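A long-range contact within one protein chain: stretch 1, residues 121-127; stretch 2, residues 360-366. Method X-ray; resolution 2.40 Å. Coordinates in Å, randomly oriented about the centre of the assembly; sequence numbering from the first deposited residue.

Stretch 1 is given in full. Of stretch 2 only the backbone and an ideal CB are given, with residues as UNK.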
# COMPACT_ATOMS: atom_id res chain seq x y z
N ALA A 121 -34.54 1.08 8.39
CA ALA A 121 -34.45 1.15 9.87
C ALA A 121 -33.00 0.93 10.34
O ALA A 121 -32.63 1.45 11.40
CB ALA A 121 -35.37 0.13 10.49
N TRP A 122 -32.20 0.17 9.59
CA TRP A 122 -30.82 -0.21 9.99
C TRP A 122 -29.76 0.79 9.50
O TRP A 122 -28.60 0.57 9.77
CB TRP A 122 -30.52 -1.64 9.52
CG TRP A 122 -30.81 -1.93 8.08
CD1 TRP A 122 -31.85 -2.67 7.60
CD2 TRP A 122 -30.04 -1.52 6.93
NE1 TRP A 122 -31.79 -2.75 6.23
CE2 TRP A 122 -30.69 -2.06 5.80
CE3 TRP A 122 -28.90 -0.75 6.75
CZ2 TRP A 122 -30.21 -1.85 4.51
CZ3 TRP A 122 -28.43 -0.53 5.48
CH2 TRP A 122 -29.09 -1.07 4.37
N LEU A 123 -30.14 1.89 8.85
CA LEU A 123 -29.15 2.87 8.32
C LEU A 123 -28.86 3.92 9.39
O LEU A 123 -29.49 4.98 9.38
CB LEU A 123 -29.65 3.53 7.03
CG LEU A 123 -28.64 4.47 6.38
CD1 LEU A 123 -27.34 3.73 6.12
CD2 LEU A 123 -29.19 5.06 5.09
N HIS A 124 -27.93 3.58 10.30
CA HIS A 124 -27.51 4.42 11.45
C HIS A 124 -26.20 3.85 11.97
O HIS A 124 -25.90 2.68 11.74
CB HIS A 124 -28.61 4.45 12.54
CG HIS A 124 -28.95 3.11 13.09
ND1 HIS A 124 -28.06 2.38 13.85
CD2 HIS A 124 -30.05 2.35 13.01
CE1 HIS A 124 -28.59 1.22 14.19
NE2 HIS A 124 -29.82 1.17 13.69
N PRO A 125 -25.36 4.63 12.68
CA PRO A 125 -24.15 4.07 13.31
C PRO A 125 -24.50 2.86 14.18
O PRO A 125 -25.58 2.84 14.76
CB PRO A 125 -23.62 5.23 14.16
CG PRO A 125 -24.17 6.49 13.47
CD PRO A 125 -25.51 6.08 12.90
N LEU A 126 -23.61 1.88 14.26
CA LEU A 126 -23.80 0.74 15.20
C LEU A 126 -24.00 1.33 16.59
O LEU A 126 -23.52 2.42 16.88
CB LEU A 126 -22.58 -0.18 15.14
CG LEU A 126 -22.37 -0.88 13.79
CD1 LEU A 126 -21.08 -1.67 13.82
CD2 LEU A 126 -23.53 -1.80 13.46
N PRO A 127 -24.75 0.65 17.49
CA PRO A 127 -24.83 1.08 18.88
C PRO A 127 -23.43 1.00 19.50
O PRO A 127 -22.60 0.26 19.00
CB PRO A 127 -25.84 0.12 19.53
CG PRO A 127 -25.88 -1.08 18.63
CD PRO A 127 -25.53 -0.58 17.24
N UNK A 360 -12.59 2.37 14.31
CA UNK A 360 -13.46 3.00 13.30
C UNK A 360 -14.70 2.18 13.03
O UNK A 360 -14.58 0.94 13.01
CB UNK A 360 -12.70 3.21 11.99
N UNK A 361 -15.84 2.85 12.81
CA UNK A 361 -17.15 2.20 12.53
C UNK A 361 -17.94 3.05 11.53
O UNK A 361 -18.13 4.29 11.78
CB UNK A 361 -17.96 2.01 13.82
N UNK A 362 -18.41 2.43 10.45
CA UNK A 362 -19.28 3.08 9.45
C UNK A 362 -20.30 2.08 8.92
O UNK A 362 -19.93 0.91 8.67
CB UNK A 362 -18.45 3.65 8.30
N UNK A 363 -21.54 2.55 8.77
CA UNK A 363 -22.66 1.76 8.19
C UNK A 363 -23.14 2.48 6.94
O UNK A 363 -23.26 3.71 6.99
CB UNK A 363 -23.81 1.58 9.19
N UNK A 364 -23.38 1.72 5.87
CA UNK A 364 -23.84 2.25 4.56
C UNK A 364 -24.92 1.33 3.99
O UNK A 364 -24.88 0.10 4.23
CB UNK A 364 -22.68 2.37 3.57
N UNK A 365 -25.85 1.94 3.27
CA UNK A 365 -26.86 1.25 2.43
C UNK A 365 -26.30 1.18 1.02
O UNK A 365 -25.85 2.22 0.51
CB UNK A 365 -28.21 1.97 2.45
N UNK A 366 -26.32 0.01 0.42
CA UNK A 366 -25.69 -0.26 -0.90
C UNK A 366 -26.81 -0.46 -1.91
O UNK A 366 -27.54 -1.46 -1.85
CB UNK A 366 -24.77 -1.48 -0.86

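The second stretch is an extended strand, so its CA-to-CB bonds alternate, and the irregular first stretch runs past it without a hydrogen bond between the two. The contact rests on packing, of side chains against side chains and against backbone.

Position 360 has nothing of stretch 1 within 5.5 Å of its ideal CB. The contact sets no requirement here, and the extended angles of -153/143 would suit most residues. It is Gly 360, which takes no part.

At position 361 CA-to-CB points toward stretch 1, and the nearest offering is a methyl, CD1 of Leu 126, 4.8 Å from the ideal CB. Alanine, serine, threonine or valine would all be plausible. The deposited residue is Ser 361, with chi1 in t; its OG lies 3.4 Å from Leu 126 CD1. That is plain van der Waals contact, and the hydroxyl finds its hydrogen bond elsewhere in the structure.

Position 362 points away, with no atom of stretch 1 near its CB, so this contact leaves the choice open. Ala 362 fills it.

Position 363 lies close to the backbone of stretch 1. Its CB points toward stretch 1, and the ideal CB is 3.5 Å from His 124 O, with Pro 125 CA at 4.8 Å. A compact side chain suits such close backbone: valine, threonine or perhaps isoleucine, the beta-branched ones also favouring the strand's -119/136. The choice is Val 363, chi1 t, which has the largest covered area of either stretch. CG2 reaches to 3.3 Å from His 124 O and packs 3.9 Å from Leu 126 CG, while CG1 lies 3.9 Å from Trp 122 O.

At position 364 CA-to-CB points away, so stretch 1 leaves room for a large side chain. Phe 364, chi1 m, comes no nearer to stretch 1 than 5.5 Å with its side chain, and its backbone makes the contact: Trp 122 CZ3 lies 3.8 Å from its O, and Leu 123 CD1 4.0 Å from its C.

Position 365 faces stretch 1 again, but already at the ideal CB Trp 122 CH2 is 3.7 Å away and Leu 123 CD1 4.2 Å. Small and apolar is the natural reading, alanine foremost, with glycine possible, and serine only if its hydroxyl found a partner elsewhere. Ala 365 has its CB 3.7 Å from Trp 122 CH2 and 4.1 Å from Leu 123 CD1, one methyl serving two large side chains.

Position 366 points sideways, with nothing of stretch 1 within 5.5 Å of its ideal CB, so almost any side chain would do; Val 366 makes no contact here.

Stretch 2 360-366: GSAVFAV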
# COMPACT_ATOMS: atom_id res chain seq x y z
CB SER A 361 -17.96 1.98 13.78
OG SER A 361 -18.96 0.99 13.53
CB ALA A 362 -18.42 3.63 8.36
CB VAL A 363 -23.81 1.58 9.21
CG1 VAL A 363 -24.88 0.66 8.67
CG2 VAL A 363 -23.27 1.08 10.54
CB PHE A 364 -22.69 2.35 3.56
CG PHE A 364 -21.55 3.21 4.05
CD1 PHE A 364 -21.58 4.58 3.87
CD2 PHE A 364 -20.48 2.65 4.71
CE1 PHE A 364 -20.54 5.37 4.34
CE2 PHE A 364 -19.45 3.45 5.17
CZ PHE A 364 -19.48 4.80 4.99
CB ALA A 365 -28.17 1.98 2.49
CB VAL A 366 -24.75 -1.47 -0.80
CG1 VAL A 366 -24.15 -1.84 -2.14
CG2 VAL A 366 -23.65 -1.20 0.23
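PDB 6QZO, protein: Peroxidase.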